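Amidohydrolase (PDB 4DZH) probably acts as a zinc-dependent deaminase of adenosine-type nucleosides, perhaps including 5'-methylthioadenosine. Local coordinates at residues A148-Q152 with H153-A157; R189-P192 with L193-T196; L324-F327 with S328-T332; I370-E374 with V375-A379. One frame throughout, in Å; residues are numbered along the deposited sequence.

All four contacts are short-range turns or helix ends, and together they illustrate how a barrel enzyme shapes the joints between its regular elements. Contacts 1 and 2, with centres about 10 Å apart, lead into the neighbouring strands 156-163 and 194-200 and are tied by the salt bridge from Lys151 NZ to Asp191 OD2, 2.9 Å long. Arg156 reaches from contact 1 to contact 4, where its NE lies 3.5 Å from Ile370 CG2. Contact 3 stands apart, its centre about 22 Å from those of contacts 1 and 4, beside the magnesium ion bound by Glu289, Asn321 and Asp323. In contact 1 the side chain of Tyr150 comes within about 9 Å of that of the zinc ligand His81.

Contact 1 of 4, residues A148-Q152 with H153-A157; sequences AVYKQ and HGFRA
Tyr150 and Phe155 fill the tight side of the turn in which helix 143-152 gives way to strand 156-163. Their side chains run next to each other in the same direction, CD1 of Tyr150 meeting CD1 of Phe155 at 3.7 Å. The rings are nearly parallel yet slid so far apart that they hardly overlap, with 5.7 Å between the Tyr150 and Phe155 centroids. Over one face of the tyrosine sits Ala157, whose CB makes a CH-pi contact 4.2 Å from the Tyr150 centroid. Ile125 of helix 114-130 and Val136 of strand 133-139 pack against the same tyrosine, and its OH is hydrogen-bonded to Glu138 and Asn82.

The backbone here forms a Schellman motif, ending the helix of a beta-alpha-beta crossover in the TIM barrel. Gly154 takes a positive phi of 64°; its N donates to Lys151 O at 3.0 Å, and Phe155 N reaches Tyr150 O at 2.9 Å in an almost straight bond.

Toward solvent the fit relaxes. His153 still folds back against the helix, CG beside its own backbone N (chi1 -73°), which lets ND1 donate to Val149 O at 3.0 Å with that oxygen in the ring plane. His153 N approaches Val149 O from the opposite face of the carbonyl, at 3.2 Å. Alongside the His153 ring the extended, exposed Gln152 lies loosely, NE2 4.0 Å from His153 CE1.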
loop_
_atom_site.group_PDB
_atom_site.type_symbol
_atom_site.label_atom_id
_atom_site.label_comp_id
_atom_site.label_asym_id
_atom_site.label_seq_id
_atom_site.Cartn_x
_atom_site.Cartn_y
_atom_site.Cartn_z
ATOM N N ALA A 148 -11.200 25.056 -13.904
ATOM C CA ALA A 148 -12.635 25.297 -13.715
ATOM C C ALA A 148 -13.273 24.174 -12.908
ATOM O O ALA A 148 -14.081 24.437 -11.989
ATOM C CB ALA A 148 -13.332 25.465 -15.054
ATOM N N VAL A 149 -12.918 22.917 -13.240
ATOM C CA VAL A 149 -13.449 21.753 -12.536
ATOM C C VAL A 149 -13.044 21.727 -11.077
ATOM O O VAL A 149 -13.888 21.572 -10.218
ATOM C CB VAL A 149 -13.060 20.426 -13.208
ATOM C CG1 VAL A 149 -13.465 19.249 -12.339
ATOM C CG2 VAL A 149 -13.710 20.341 -14.561
ATOM N N TYR A 150 -11.756 21.933 -10.791
ATOM C CA TYR A 150 -11.327 22.019 -9.399
ATOM C C TYR A 150 -12.071 23.151 -8.641
ATOM O O TYR A 150 -12.531 22.927 -7.522
ATOM C CB TYR A 150 -9.812 22.211 -9.309
ATOM C CG TYR A 150 -9.026 20.941 -9.635
ATOM C CD1 TYR A 150 -9.222 19.746 -8.956
ATOM C CD2 TYR A 150 -8.046 20.968 -10.619
ATOM C CE1 TYR A 150 -8.486 18.613 -9.248
ATOM C CE2 TYR A 150 -7.303 19.823 -10.898
ATOM C CZ TYR A 150 -7.537 18.668 -10.224
ATOM O OH TYR A 150 -6.825 17.499 -10.470
ATOM N N LYS A 151 -12.166 24.332 -9.264
ATOM C CA LYS A 151 -12.785 25.507 -8.636
ATOM C C LYS A 151 -14.241 25.164 -8.349
ATOM O O LYS A 151 -14.722 25.391 -7.244
ATOM C CB LYS A 151 -12.696 26.709 -9.553
ATOM C CG LYS A 151 -13.331 27.965 -8.938
ATOM C CD LYS A 151 -12.634 28.333 -7.633
ATOM C CE LYS A 151 -13.224 29.645 -7.019
ATOM N NZ LYS A 151 -12.286 30.318 -6.089
ATOM N N GLN A 152 -14.942 24.579 -9.319
ATOM C CA GLN A 152 -16.379 24.254 -9.123
ATOM C C GLN A 152 -16.593 23.302 -7.922
ATOM O O GLN A 152 -17.597 23.385 -7.181
ATOM C CB GLN A 152 -16.927 23.640 -10.427
ATOM C CG GLN A 152 -18.375 23.128 -10.382
ATOM C CD GLN A 152 -18.626 22.023 -11.418
ATOM O OE1 GLN A 152 -17.935 21.955 -12.450
ATOM N NE2 GLN A 152 -19.610 21.138 -11.137
ATOM N N HIS A 153 -15.645 22.391 -7.697
ATOM C CA HIS A 153 -15.774 21.445 -6.616
ATOM C C HIS A 153 -15.177 21.934 -5.310
ATOM O O HIS A 153 -15.137 21.179 -4.301
ATOM C CB HIS A 153 -15.124 20.090 -6.990
ATOM C CG HIS A 153 -15.920 19.303 -7.979
ATOM N ND1 HIS A 153 -15.844 19.516 -9.331
ATOM C CD2 HIS A 153 -16.888 18.373 -7.793
ATOM C CE1 HIS A 153 -16.695 18.709 -9.951
ATOM N NE2 HIS A 153 -17.342 18.015 -9.039
ATOM N N GLY A 154 -14.671 23.158 -5.315
ATOM C CA GLY A 154 -13.988 23.654 -4.143
ATOM C C GLY A 154 -12.715 22.942 -3.736
ATOM O O GLY A 154 -12.425 22.832 -2.555
ATOM N N PHE A 155 -11.932 22.482 -4.716
ATOM C CA PHE A 155 -10.794 21.630 -4.447
ATOM C C PHE A 155 -9.527 22.413 -4.789
ATOM O O PHE A 155 -9.506 23.090 -5.805
ATOM C CB PHE A 155 -10.910 20.336 -5.289
ATOM C CG PHE A 155 -9.907 19.276 -4.916
ATOM C CD1 PHE A 155 -8.587 19.318 -5.379
ATOM C CD2 PHE A 155 -10.285 18.233 -4.093
ATOM C CE1 PHE A 155 -7.666 18.341 -4.996
ATOM C CE2 PHE A 155 -9.358 17.245 -3.680
ATOM C CZ PHE A 155 -8.049 17.290 -4.151
ATOM N N ARG A 156 -8.514 22.370 -3.909
ATOM C CA ARG A 156 -7.341 23.224 -4.094
ATOM C C ARG A 156 -6.363 22.643 -5.119
ATOM O O ARG A 156 -6.095 21.443 -5.142
ATOM C CB ARG A 156 -6.634 23.417 -2.752
ATOM C CG ARG A 156 -5.672 24.628 -2.733
ATOM C CD ARG A 156 -5.104 24.809 -1.335
ATOM N NE ARG A 156 -6.171 24.986 -0.357
ATOM C CZ ARG A 156 -6.827 26.135 -0.168
ATOM N NH1 ARG A 156 -6.553 27.212 -0.920
ATOM N NH2 ARG A 156 -7.775 26.207 0.757
ATOM N N ALA A 157 -5.806 23.511 -5.955
ATOM C CA ALA A 157 -4.883 23.001 -6.966
ATOM C C ALA A 157 -3.900 24.032 -7.441
ATOM O O ALA A 157 -4.240 25.195 -7.668
ATOM C CB ALA A 157 -5.672 22.503 -8.170
#

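Contact 2 of 4, residues R189-P192 with L193-T196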
loop_
_atom_site.group_PDB
_atom_site.type_symbol
_atom_site.label_atom_id
_atom_site.label_comp_id
_atom_site.label_asym_id
_atom_site.label_seq_id
_atom_site.Cartn_x
_atom_site.Cartn_y
_atom_site.Cartn_z
ATOM N N ARG A 189 -5.473 34.633 -11.705
ATOM C CA ARG A 189 -4.663 35.452 -10.790
ATOM C C ARG A 189 -5.472 35.791 -9.515
ATOM O O ARG A 189 -6.669 36.112 -9.557
ATOM C CB ARG A 189 -4.097 36.711 -11.465
ATOM C CG ARG A 189 -5.105 37.420 -12.293
ATOM C CD ARG A 189 -4.604 38.785 -12.765
ATOM N NE ARG A 189 -5.125 39.079 -14.101
ATOM C CZ ARG A 189 -4.361 39.211 -15.186
ATOM N NH1 ARG A 189 -3.036 39.081 -15.086
ATOM N NH2 ARG A 189 -4.916 39.486 -16.368
ATOM N N ASP A 190 -4.806 35.665 -8.378
ATOM C CA ASP A 190 -5.395 35.981 -7.086
ATOM C C ASP A 190 -6.619 35.159 -6.705
ATOM O O ASP A 190 -7.408 35.586 -5.854
ATOM C CB ASP A 190 -5.727 37.474 -6.982
ATOM C CG ASP A 190 -4.526 38.353 -7.272
ATOM O OD1 ASP A 190 -3.427 38.072 -6.733
ATOM O OD2 ASP A 190 -4.670 39.315 -8.054
ATOM N N ASP A 191 -6.782 33.960 -7.277
ATOM C CA ASP A 191 -7.878 33.121 -6.813
ATOM C C ASP A 191 -7.419 32.405 -5.548
ATOM O O ASP A 191 -6.260 31.985 -5.465
ATOM C CB ASP A 191 -8.232 32.076 -7.869
ATOM C CG ASP A 191 -9.499 31.320 -7.528
ATOM O OD1 ASP A 191 -9.433 30.264 -6.823
ATOM O OD2 ASP A 191 -10.587 31.786 -7.949
ATOM N N PRO A 192 -8.304 32.303 -4.537
ATOM C CA PRO A 192 -7.871 31.680 -3.269
ATOM C C PRO A 192 -7.675 30.149 -3.313
ATOM O O PRO A 192 -6.968 29.596 -2.468
ATOM C CB PRO A 192 -9.018 32.013 -2.312
ATOM C CG PRO A 192 -10.213 32.158 -3.179
ATOM C CD PRO A 192 -9.701 32.777 -4.467
ATOM N N LEU A 193 -8.312 29.489 -4.267
ATOM C CA LEU A 193 -8.227 28.035 -4.395
ATOM C C LEU A 193 -7.251 27.553 -5.492
ATOM O O LEU A 193 -6.582 26.528 -5.302
ATOM C CB LEU A 193 -9.621 27.458 -4.644
ATOM C CG LEU A 193 -10.461 27.018 -3.438
ATOM C CD1 LEU A 193 -11.843 26.541 -3.895
ATOM C CD2 LEU A 193 -9.766 25.954 -2.592
ATOM N N ILE A 194 -7.223 28.260 -6.627
ATOM C CA ILE A 194 -6.489 27.840 -7.819
ATOM C C ILE A 194 -5.341 28.785 -8.088
ATOM O O ILE A 194 -5.520 30.034 -8.124
ATOM C CB ILE A 194 -7.386 27.850 -9.057
ATOM C CG1 ILE A 194 -8.686 27.033 -8.829
ATOM C CG2 ILE A 194 -6.585 27.407 -10.311
ATOM C CD1 ILE A 194 -8.449 25.571 -8.531
ATOM N N SER A 195 -4.153 28.200 -8.216
ATOM C CA SER A 195 -2.993 28.922 -8.727
ATOM C C SER A 195 -2.451 28.188 -9.959
ATOM O O SER A 195 -2.834 27.026 -10.244
ATOM C CB SER A 195 -1.906 29.061 -7.653
ATOM O OG SER A 195 -2.373 29.867 -6.579
ATOM N N THR A 196 -1.552 28.857 -10.678
ATOM C CA THR A 196 -1.098 28.308 -11.941
ATOM C C THR A 196 0.414 28.173 -11.997
ATOM O O THR A 196 1.140 28.911 -11.324
ATOM C CB THR A 196 -1.573 29.151 -13.134
ATOM O OG1 THR A 196 -0.993 30.469 -13.083
ATOM C CG2 THR A 196 -3.117 29.251 -13.142
HETATM O O HOH W 1 -4.579 29.870 -4.796
HETATM O O HOH W 2 -4.142 32.234 -8.197
HETATM O O HOH W 3 -4.475 27.763 -3.098
#
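Both faces of the Asp191 carboxylate are used, by the backbone N-H groups of Leu193 and Ile194 approaching the same oxygen. Leu193 N lies 2.9 Å from Asp191 OD1, tilted 34° out of the carboxylate plane; Ile194 N lies 3.0 Å from Asp191 OD1, 22° out of the plane on the opposite face. Both donors come from the anti side, away from OD2, which is left to the salt bridge with Lys151 on helix 143-152. The carboxylate is thus held at both oxygens, and its rotation is probably well fixed. A chi1 of -171° sets CG beside the carbonyl carbon of Asp191 and turns OD1 forward along the chain to the two amides. Pro192, between Asp191 and Leu193, has no N-H to offer, and its ring stays beside Leu193 N.

The backbone oxygen of Asp191 is served separately: a water donates to Asp191 O at 2.8 Å and is hydrogen-bonded to Ser195 OG, also at 2.8 Å. Ile194, meanwhile, sends the end of its side chain toward Tyr150 and Trp188, on the helices before and after strand 156-163. Aspartate OD1 accepting the N-H two residues on is an Asx turn, here reinforced by the next N-H and placed where the loop after helix 174-188 enters barrel strand 194-200.

Contact 3 of 4, residues L324-F327 with S328-T332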
loop_
_atom_site.group_PDB
_atom_site.type_symbol
_atom_site.label_atom_id
_atom_site.label_comp_id
_atom_site.label_asym_id
_atom_site.label_seq_id
_atom_site.Cartn_x
_atom_site.Cartn_y
_atom_site.Cartn_z
ATOM N N LEU A 324 -4.887 6.703 -6.531
ATOM C CA LEU A 324 -4.489 8.053 -6.059
ATOM C C LEU A 324 -4.404 8.030 -4.546
ATOM O O LEU A 324 -4.772 8.995 -3.862
ATOM C CB LEU A 324 -5.534 9.111 -6.465
ATOM C CG LEU A 324 -5.651 9.250 -7.977
ATOM C CD1 LEU A 324 -6.818 10.229 -8.337
ATOM C CD2 LEU A 324 -4.314 9.654 -8.733
ATOM N N ASP A 325 -3.954 6.916 -3.993
ATOM C CA ASP A 325 -4.014 6.686 -2.560
ATOM C C ASP A 325 -2.761 7.262 -1.916
ATOM O O ASP A 325 -1.672 6.627 -1.993
ATOM C CB ASP A 325 -4.085 5.162 -2.310
ATOM C CG ASP A 325 -4.143 4.782 -0.809
ATOM O OD1 ASP A 325 -3.880 5.665 0.042
ATOM O OD2 ASP A 325 -4.426 3.601 -0.506
ATOM N N MET A 326 -2.877 8.438 -1.312
ATOM C CA MET A 326 -1.699 9.031 -0.662
ATOM C C MET A 326 -1.338 8.338 0.632
ATOM O O MET A 326 -0.182 8.435 1.068
ATOM C CB MET A 326 -1.903 10.537 -0.431
ATOM C CG MET A 326 -1.762 11.351 -1.694
ATOM S SD MET A 326 -0.033 11.533 -2.215
ATOM C CE MET A 326 0.635 12.525 -0.856
ATOM N N PHE A 327 -2.282 7.655 1.318
ATOM C CA PHE A 327 -1.881 6.912 2.518
ATOM C C PHE A 327 -0.896 5.819 2.123
ATOM O O PHE A 327 0.130 5.626 2.774
ATOM C CB PHE A 327 -3.102 6.289 3.222
ATOM C CG PHE A 327 -3.843 7.254 4.113
ATOM C CD1 PHE A 327 -4.664 8.239 3.574
ATOM C CD2 PHE A 327 -3.720 7.153 5.491
ATOM C CE1 PHE A 327 -5.331 9.138 4.389
ATOM C CE2 PHE A 327 -4.402 8.054 6.330
ATOM C CZ PHE A 327 -5.193 9.022 5.786
ATOM N N SER A 328 -1.206 5.111 1.043
ATOM C CA SER A 328 -0.299 4.115 0.500
ATOM C C SER A 328 0.990 4.710 -0.001
ATOM O O SER A 328 2.051 4.163 0.277
ATOM C CB SER A 328 -0.954 3.341 -0.630
ATOM O OG SER A 328 -0.075 2.323 -1.126
ATOM N N GLU A 329 0.891 5.792 -0.770
ATOM C CA GLU A 329 2.090 6.424 -1.313
ATOM C C GLU A 329 3.073 6.807 -0.175
ATOM O O GLU A 329 4.320 6.610 -0.303
ATOM C CB GLU A 329 1.707 7.664 -2.119
ATOM C CG GLU A 329 2.808 7.956 -3.138
ATOM C CD GLU A 329 2.791 7.031 -4.305
ATOM O OE1 GLU A 329 3.886 6.853 -4.922
ATOM O OE2 GLU A 329 1.726 6.494 -4.659
ATOM N N ASN A 330 2.522 7.329 0.928
ATOM C CA ASN A 330 3.330 7.725 2.076
ATOM C C ASN A 330 4.008 6.529 2.674
ATOM O O ASN A 330 5.214 6.569 2.973
ATOM C CB ASN A 330 2.488 8.370 3.183
ATOM C CG ASN A 330 1.886 9.724 2.784
ATOM O OD1 ASN A 330 2.324 10.381 1.839
ATOM N ND2 ASN A 330 0.902 10.166 3.569
ATOM N N ARG A 331 3.248 5.439 2.904
ATOM C CA ARG A 331 3.851 4.222 3.442
ATOM C C ARG A 331 4.959 3.692 2.514
ATOM O O ARG A 331 6.039 3.332 2.990
ATOM C CB ARG A 331 2.804 3.143 3.660
ATOM C CG ARG A 331 3.421 1.863 4.227
ATOM C CD ARG A 331 3.166 0.603 3.348
ATOM N NE ARG A 331 1.718 0.479 3.210
ATOM C CZ ARG A 331 1.056 0.693 2.068
ATOM N NH1 ARG A 331 -0.269 0.665 2.069
ATOM N NH2 ARG A 331 1.691 0.955 0.908
ATOM N N THR A 332 4.700 3.678 1.204
ATOM C CA THR A 332 5.714 3.176 0.267
ATOM C C THR A 332 6.970 4.059 0.331
ATOM O O THR A 332 8.111 3.530 0.373
ATOM C CB THR A 332 5.141 3.152 -1.141
ATOM O OG1 THR A 332 3.981 2.286 -1.162
ATOM C CG2 THR A 332 6.166 2.573 -2.098
HETATM O O HOH W 4 -0.651 5.181 -4.204
HETATM O O HOH W 5 0.005 7.324 5.199
#
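The carbonyl oxygen of Asp325 is gripped twice, by Glu329 N at 3.0 Å and by a water that donates to Asp325 O at 2.8 Å. That water gives its other proton to Glu329 OE2, again at 2.8 Å, so backbone and side chain of Glu329 both serve the first turn of the helix. The glutamate chain bends at chi2 (75°), bringing its carboxylate round to this water; OE1 also accepts from Glu289 N and OE2 from Asn321 ND2. Glu289 and Asn321 are both magnesium ligands, and the Glu329 side chain, about 4 Å from the ion at its nearest atom, stands in the second shell, where it probably helps to position Asn321.

Asp325 is the N-cap of helix 326-341, the helix that follows barrel strand 310-313 and the zinc ligand Asp316. Its OD1 accepts from Ser328 N at 2.9 Å in a nearly straight bond (170°), the donor standing well above the carboxylate plane, 67° out of it. The hydroxyl of Ser328 is hydrogen-bonded in turn to the Glu289 carboxylate, while Arg331 NH2 donates to Ser328 OG at 3.0 Å. This arginine lies at the dimer interface, close to Arg331 of the second subunit.

On another flank, Met326 O accepts from Asn330 N at 2.9 Å and continues the i to i+4 bonding begun at Asp325 O. The doubly bent Met326 chain slants across Asn330, CE touching the amide oxygen OD1 at 3.8 Å, and both side chains pack on Ile313 of strand 310-313.

Contact 4 of 4, residues I370-E374 with V375-A379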
loop_
_atom_site.group_PDB
_atom_site.type_symbol
_atom_site.label_atom_id
_atom_site.label_comp_id
_atom_site.label_asym_id
_atom_site.label_seq_id
_atom_site.Cartn_x
_atom_site.Cartn_y
_atom_site.Cartn_z
ATOM N N ILE A 370 -1.511 26.482 3.627
ATOM C CA ILE A 370 -1.940 25.112 3.990
ATOM C C ILE A 370 -0.780 24.278 4.537
ATOM O O ILE A 370 0.373 24.710 4.552
ATOM C CB ILE A 370 -2.591 24.334 2.797
ATOM C CG1 ILE A 370 -1.550 24.037 1.726
ATOM C CG2 ILE A 370 -3.759 25.116 2.170
ATOM C CD1 ILE A 370 -2.102 23.264 0.510
ATOM N N GLY A 371 -1.068 23.047 4.957
ATOM C CA GLY A 371 0.006 22.106 5.266
ATOM C C GLY A 371 0.264 21.892 6.746
ATOM O O GLY A 371 1.019 20.982 7.118
ATOM N N SER A 372 -0.299 22.771 7.589
ATOM C CA SER A 372 -0.195 22.593 9.028
ATOM C C SER A 372 -1.418 23.198 9.684
ATOM O O SER A 372 -2.141 23.970 9.043
ATOM C CB SER A 372 1.083 23.253 9.553
ATOM O OG SER A 372 1.127 24.614 9.132
ATOM N N ILE A 373 -1.705 22.781 10.917
ATOM C CA ILE A 373 -2.862 23.296 11.645
ATOM C C ILE A 373 -2.354 24.406 12.548
ATOM O O ILE A 373 -1.950 24.172 13.703
ATOM C CB ILE A 373 -3.604 22.197 12.457
ATOM C CG1 ILE A 373 -3.846 20.974 11.530
ATOM C CG2 ILE A 373 -4.910 22.757 13.041
ATOM C CD1 ILE A 373 -4.724 19.872 12.168
ATOM N N GLU A 374 -2.327 25.604 11.979
ATOM C CA GLU A 374 -1.819 26.797 12.664
ATOM C C GLU A 374 -2.826 27.908 12.408
ATOM O O GLU A 374 -3.410 27.984 11.322
ATOM C CB GLU A 374 -0.461 27.179 12.115
ATOM C CG GLU A 374 0.635 26.128 12.337
ATOM C CD GLU A 374 1.996 26.625 11.889
ATOM O OE1 GLU A 374 2.602 27.436 12.621
ATOM O OE2 GLU A 374 2.472 26.263 10.788
ATOM N N VAL A 375 -3.045 28.750 13.413
ATOM C CA VAL A 375 -3.947 29.895 13.274
ATOM C C VAL A 375 -3.557 30.723 12.047
ATOM O O VAL A 375 -2.366 31.023 11.807
ATOM C CB VAL A 375 -3.952 30.766 14.571
ATOM C CG1 VAL A 375 -4.675 32.101 14.322
ATOM C CG2 VAL A 375 -4.562 30.025 15.734
ATOM N N GLY A 376 -4.562 31.056 11.232
ATOM C CA GLY A 376 -4.360 31.881 10.068
ATOM C C GLY A 376 -4.290 31.144 8.762
ATOM O O GLY A 376 -4.409 31.730 7.674
ATOM N N LYS A 377 -4.044 29.837 8.853
ATOM C CA LYS A 377 -4.024 29.035 7.647
ATOM C C LYS A 377 -5.434 28.614 7.254
ATOM O O LYS A 377 -6.360 28.631 8.062
ATOM C CB LYS A 377 -3.131 27.808 7.817
ATOM C CG LYS A 377 -1.646 28.102 7.894
ATOM C CD LYS A 377 -0.826 26.938 7.344
ATOM C CE LYS A 377 0.659 27.275 7.276
ATOM N NZ LYS A 377 1.499 26.071 6.824
ATOM N N GLN A 378 -5.577 28.206 5.996
ATOM C CA GLN A 378 -6.859 27.706 5.492
ATOM C C GLN A 378 -7.231 26.384 6.146
ATOM O O GLN A 378 -6.361 25.556 6.443
ATOM C CB GLN A 378 -6.749 27.476 3.984
ATOM C CG GLN A 378 -6.504 28.754 3.162
ATOM C CD GLN A 378 -7.680 29.703 3.184
ATOM O OE1 GLN A 378 -8.750 29.399 2.662
ATOM N NE2 GLN A 378 -7.480 30.877 3.763
ATOM N N ALA A 379 -8.524 26.205 6.372
ATOM C CA ALA A 379 -9.029 25.023 7.064
ATOM C C ALA A 379 -9.194 23.855 6.086
ATOM O O ALA A 379 -10.309 23.456 5.772
ATOM C CB ALA A 379 -10.331 25.328 7.744
HETATM O O HOH W 6 -3.770 24.550 6.804
#
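Lys377 NZ donates to Ile370 O at 2.9 Å, arriving from above the carbonyl plane (57° out of it), and to Ser372 OG at 2.8 Å. Gly367 O, farther back along the chain, supplies a further acceptor. The lysine runs out extended beyond CG, its CD and CE passing alongside Ser372 before the nitrogen arrives.

In the next shell the serine is itself held. Its hydroxyl sits between the backbone N and the carbonyl carbon (chi1 54°), a cramped place from which it can accept from the lysine and donate to Glu374 OE2 at 2.7 Å, on the anti lone pair of the carboxylate. Glu374 and Lys377 point the same way side by side, yet OE2 and NZ stay 4.1 Å apart, too far for a salt bridge.

A type II beta turn from Glu374 to Lys377 folds the lysine back toward the earlier residues, closed by Lys377 N on Glu374 O at 3.2 Å. Gly376, with a phi of 101°, takes the third position, where a side chain would jam against the preceding carbonyl. A water joins the two arms of the loop, donating to Ser372 O and Gln378 O, each at 2.8 Å. Outward again, Gly376 and Lys377 bond by their backbones to Ile45, and Ile373 packs on Val38 and Val48, docking the loop on the small sheet beside the barrel. Three acceptors round the amine are consistent with a protonated lysine, whose charge is probably offset in part by the nearby Glu374 carboxylate, the serine hydroxyl bridging the two.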